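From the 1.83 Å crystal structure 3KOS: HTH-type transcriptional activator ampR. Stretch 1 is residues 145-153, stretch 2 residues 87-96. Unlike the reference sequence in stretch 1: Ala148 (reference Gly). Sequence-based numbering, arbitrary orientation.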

ATOM      1  N   ALA A 145      -0.516  -9.136   3.392  1.00  8.95           N
ATOM      2  CA  ALA A 145      -1.338  -9.925   4.313  1.00  9.61           C
ATOM      3  C   ALA A 145      -1.433 -11.377   3.847  1.00 10.89           C
ATOM      4  O   ALA A 145      -1.370 -12.298   4.661  1.00 12.23           O
ATOM      5  CB  ALA A 145      -2.730  -9.315   4.444  1.00  9.10           C
ATOM      6  N   ALA A 146      -1.585 -11.580   2.538  1.00  9.49           N
ATOM      7  CA  ALA A 146      -1.628 -12.931   1.976  1.00 10.66           C
ATOM      8  C   ALA A 146      -0.315 -13.696   2.179  1.00 12.32           C
ATOM      9  O   ALA A 146      -0.330 -14.889   2.503  1.00 14.13           O
ATOM     10  CB  ALA A 146      -2.009 -12.896   0.489  1.00 10.03           C
ATOM     11  N   GLN A 147       0.820 -13.027   1.996  1.00 12.08           N
ATOM     12  CA  GLN A 147       2.103 -13.693   2.237  1.00 14.00           C
ATOM     13  C   GLN A 147       2.207 -14.159   3.679  1.00 13.33           C
ATOM     14  O   GLN A 147       2.837 -15.182   3.960  1.00 19.05           O
ATOM     15  CB  GLN A 147       3.277 -12.776   1.928  1.00 12.37           C
ATOM     16  CG  GLN A 147       3.482 -12.479   0.460  1.00 15.53           C
ATOM     17  CD  GLN A 147       4.520 -11.415   0.275  1.00 18.41           C
ATOM     18  OE1 GLN A 147       5.713 -11.657   0.460  1.00 18.38           O
ATOM     19  NE2 GLN A 147       4.076 -10.214  -0.067  1.00 14.09           N
ATOM     20  N   ALA A 148       1.588 -13.413   4.592  1.00 14.56           N
ATOM     21  CA  ALA A 148       1.618 -13.743   6.019  1.00 15.21           C
ATOM     22  C   ALA A 148       0.641 -14.850   6.374  1.00 17.39           C
ATOM     23  O   ALA A 148       0.561 -15.273   7.531  1.00 19.59           O
ATOM     24  CB  ALA A 148       1.323 -12.498   6.867  1.00 18.07           C
ATOM     25  N   GLY A 149      -0.118 -15.307   5.383  1.00 17.04           N
ATOM     26  CA  GLY A 149      -1.125 -16.329   5.606  1.00 15.74           C
ATOM     27  C   GLY A 149      -2.400 -15.848   6.277  1.00 18.35           C
ATOM     28  O   GLY A 149      -3.101 -16.646   6.902  1.00 18.72           O
HETATM   29  N   MSE A 150      -2.723 -14.562   6.150  1.00 13.21           N
HETATM   30  CA  MSE A 150      -3.928 -14.032   6.786  1.00 12.40           C
HETATM   31  C   MSE A 150      -5.200 -14.525   6.078  1.00 12.23           C
HETATM   32  O   MSE A 150      -6.281 -14.537   6.655  1.00 13.43           O
HETATM   33  CB  MSE A 150      -3.914 -12.494   6.844  1.00 11.83           C
HETATM   34  CG  MSE A 150      -2.768 -11.886   7.652  1.00 11.64           C
HETATM   35 SE   MSE A 150      -2.892 -12.450   9.540  1.00 30.62          SE
HETATM   36  CE  MSE A 150      -4.578 -11.570   9.965  1.00 15.62           C
ATOM     37  N   GLY A 151      -5.066 -14.913   4.816  1.00 12.76           N
ATOM     38  CA  GLY A 151      -6.203 -15.379   4.051  1.00 12.93           C
ATOM     39  C   GLY A 151      -5.820 -15.528   2.598  1.00  9.88           C
ATOM     40  O   GLY A 151      -4.653 -15.362   2.235  1.00 11.08           O
ATOM     41  N   VAL A 152      -6.800 -15.864   1.770  1.00  9.57           N
ATOM     42  CA  VAL A 152      -6.587 -15.978   0.336  1.00 10.30           C
ATOM     43  C   VAL A 152      -6.991 -14.664  -0.321  1.00  9.75           C
ATOM     44  O   VAL A 152      -8.097 -14.176  -0.112  1.00 10.45           O
ATOM     45  CB  VAL A 152      -7.415 -17.133  -0.255  1.00  9.26           C
ATOM     46  CG1 VAL A 152      -7.201 -17.226  -1.774  1.00 10.09           C
ATOM     47  CG2 VAL A 152      -7.031 -18.443   0.421  1.00 10.53           C
ATOM     48  N   ALA A 153      -6.068 -14.087  -1.086  1.00 10.55           N
ATOM     49  CA  ALA A 153      -6.302 -12.819  -1.766  1.00 10.49           C
ATOM     50  C   ALA A 153      -6.825 -13.057  -3.178  1.00  9.45           C
ATOM     51  O   ALA A 153      -6.717 -14.152  -3.713  1.00  9.02           O
ATOM     52  CB  ALA A 153      -5.007 -12.037  -1.840  1.00  8.97           C
TER
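Stretch 2, residues 87-96: CSPTLASQIQ

Two pieces of backbone can be bridged by a single water with no direct hydrogen bond between them, and this contact in AmpR is a compact example. Water 1 accepts from Ser88 N (2.9 Å from the water oxygen) and donates to Ala146 O and Gly151 O (2.7 Å from it in each case), so it joins the start of stretch 2 to two carbonyls of stretch 1. Those carbonyls belong to different parts of a chain reversal: Ala146 lies in the last turn of a helix, Gly151 in the loop that follows. Between them Gly149, with positive phi (76°), closes the helix in a Schellman motif, in which Gly149 N bonds to Ala146 O at 2.9 Å and Met150 N to Ala145 O at 3.0 Å.

Stretch 2 enters in extended form at Cys87 and Ser88, then turns into a helix from Pro89. Ser88 is its N-cap, its OG accepting from Leu91 N at 3.2 Å. The chain runs past stretch 1 with Ser88 near Gln147 (CA to CA, 5.1 Å) and Cys87 near Val152 (CA to CA, 5.0 Å), so these pairs run in opposite senses. Ser88 points toward stretch 1, its CB 3.7 Å from Ala146 O.

One helical turn on, Leu91 also points toward stretch 1 and spreads over the loop: CD1 lies 4.0 Å from Gly149 CA, and CD2 lies 3.9 Å from Gly151 O. Without a side chain, Gly149 leaves its CA open to this approach; an ideal CB there would stand 3.6 Å from Leu91 CD1. Val152 completes the apolar part; its CG2 is its closest atom to all three partners, 4.1 Å from Cys87 CB, 4.1 Å from Leu91 CD2 and 4.0 Å from Ile95 CD1. Ile95 reaches it from the end of a type I turn that begins at Ala92.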

ATOM      1  N   CYS A  87      -2.229 -16.972  -2.755  1.00 10.59           N
ATOM      2  CA  CYS A  87      -2.069 -17.276  -1.343  1.00 10.57           C
ATOM      3  C   CYS A  87      -0.664 -17.797  -1.043  1.00 12.38           C
ATOM      4  O   CYS A  87       0.125 -18.054  -1.956  1.00 13.49           O
ATOM      5  CB  CYS A  87      -3.130 -18.282  -0.880  1.00 15.53           C
ATOM      6  SG  CYS A  87      -2.951 -19.889  -1.694  1.00 14.97           S
ATOM      7  N   SER A  88      -0.347 -17.920   0.243  1.00 12.91           N
ATOM      8  CA  SER A  88       0.963 -18.422   0.633  1.00 15.59           C
ATOM      9  C   SER A  88       1.076 -19.884   0.235  1.00 18.26           C
ATOM     10  O   SER A  88       0.063 -20.576   0.122  1.00 14.91           O
ATOM     11  CB  SER A  88       1.170 -18.284   2.134  1.00 16.02           C
ATOM     12  OG  SER A  88       0.254 -19.092   2.854  1.00 19.19           O
ATOM     13  N   PRO A  89       2.312 -20.359   0.025  1.00 16.02           N
ATOM     14  CA  PRO A  89       2.512 -21.779  -0.273  1.00 21.01           C
ATOM     15  C   PRO A  89       1.897 -22.660   0.810  1.00 19.49           C
ATOM     16  O   PRO A  89       1.385 -23.741   0.510  1.00 22.02           O
ATOM     17  CB  PRO A  89       4.040 -21.918  -0.295  1.00 21.43           C
ATOM     18  CG  PRO A  89       4.536 -20.551  -0.665  1.00 21.22           C
ATOM     19  CD  PRO A  89       3.584 -19.607   0.030  1.00 18.17           C
ATOM     20  N   THR A  90       1.929 -22.200   2.055  1.00 21.27           N
ATOM     21  CA  THR A  90       1.358 -22.968   3.160  1.00 21.98           C
ATOM     22  C   THR A  90      -0.166 -23.127   3.065  1.00 24.27           C
ATOM     23  O   THR A  90      -0.701 -24.211   3.319  1.00 20.98           O
ATOM     24  CB  THR A  90       1.764 -22.383   4.542  1.00 25.74           C
ATOM     25  OG1 THR A  90       3.160 -22.620   4.763  1.00 28.09           O
ATOM     26  CG2 THR A  90       0.976 -23.040   5.657  1.00 25.34           C
ATOM     27  N   LEU A  91      -0.873 -22.062   2.698  1.00 17.75           N
ATOM     28  CA  LEU A  91      -2.308 -22.186   2.484  1.00 17.85           C
ATOM     29  C   LEU A  91      -2.588 -23.002   1.232  1.00 17.49           C
ATOM     30  O   LEU A  91      -3.561 -23.754   1.179  1.00 21.20           O
ATOM     31  CB  LEU A  91      -2.984 -20.815   2.369  1.00 17.69           C
ATOM     32  CG  LEU A  91      -3.546 -20.263   3.675  1.00 17.08           C
ATOM     33  CD1 LEU A  91      -2.424 -19.991   4.668  1.00 20.90           C
ATOM     34  CD2 LEU A  91      -4.358 -19.007   3.440  1.00 14.48           C
ATOM     35  N   ALA A  92      -1.739 -22.849   0.224  1.00 16.32           N
ATOM     36  CA  ALA A  92      -1.961 -23.549  -1.032  1.00 18.34           C
ATOM     37  C   ALA A  92      -1.917 -25.062  -0.825  1.00 23.06           C
ATOM     38  O   ALA A  92      -2.582 -25.812  -1.538  1.00 22.41           O
ATOM     39  CB  ALA A  92      -0.945 -23.126  -2.063  1.00 18.19           C
ATOM     40  N   SER A  93      -1.145 -25.506   0.162  1.00 23.42           N
ATOM     41  CA  SER A  93      -0.992 -26.936   0.409  1.00 23.15           C
ATOM     42  C   SER A  93      -2.312 -27.561   0.856  1.00 24.70           C
ATOM     43  O   SER A  93      -2.467 -28.779   0.833  1.00 25.82           O
ATOM     44  CB  SER A  93       0.100 -27.192   1.448  1.00 20.97           C
ATOM     45  OG  SER A  93      -0.341 -26.837   2.747  1.00 24.81           O
ATOM     46  N   GLN A  94      -3.258 -26.718   1.263  1.00 21.18           N
ATOM     47  CA  GLN A  94      -4.546 -27.183   1.761  1.00 20.13           C
ATOM     48  C   GLN A  94      -5.665 -26.872   0.772  1.00 19.60           C
ATOM     49  O   GLN A  94      -6.844 -27.006   1.087  1.00 20.43           O
ATOM     50  CB  GLN A  94      -4.850 -26.534   3.107  1.00 23.68           C
ATOM     51  CG  GLN A  94      -3.824 -26.857   4.185  1.00 25.53           C
ATOM     52  CD  GLN A  94      -3.836 -25.853   5.321  1.00 30.11           C
ATOM     53  OE1 GLN A  94      -4.743 -25.848   6.156  1.00 31.69           O
ATOM     54  NE2 GLN A  94      -2.819 -24.996   5.361  1.00 31.43           N
ATOM     55  N   ILE A  95      -5.281 -26.442  -0.423  1.00 21.24           N
ATOM     56  CA  ILE A  95      -6.242 -26.050  -1.446  1.00 20.31           C
ATOM     57  C   ILE A  95      -6.050 -26.895  -2.697  1.00 23.80           C
ATOM     58  O   ILE A  95      -5.046 -26.773  -3.401  1.00 24.14           O
ATOM     59  CB  ILE A  95      -6.117 -24.544  -1.775  1.00 20.60           C
ATOM     60  CG1 ILE A  95      -6.517 -23.720  -0.549  1.00 18.76           C
ATOM     61  CG2 ILE A  95      -6.962 -24.175  -2.987  1.00 18.68           C
ATOM     62  CD1 ILE A  95      -6.187 -22.236  -0.655  1.00 19.81           C
ATOM     63  N   GLN A  96      -7.017 -27.769  -2.956  1.00 25.22           N
ATOM     64  CA  GLN A  96      -6.975 -28.633  -4.132  1.00 24.39           C
ATOM     65  C   GLN A  96      -8.073 -28.257  -5.120  1.00 20.72           C
ATOM     66  O   GLN A  96      -7.899 -28.386  -6.334  1.00 24.61           O
ATOM     67  CB  GLN A  96      -7.091 -30.107  -3.721  1.00 26.80           C
ATOM     68  CG  GLN A  96      -5.821 -30.676  -3.089  1.00 33.39           C
ATOM     69  CD  GLN A  96      -5.689 -30.364  -1.601  1.00 37.92           C
ATOM     70  OE1 GLN A  96      -6.655 -30.469  -0.839  1.00 40.22           O
ATOM     71  NE2 GLN A  96      -4.479 -29.998  -1.178  1.00 37.54           N
TER
HETATM   72  O   HOH W   1      -2.307 -16.599   1.999  1.00 13.07           O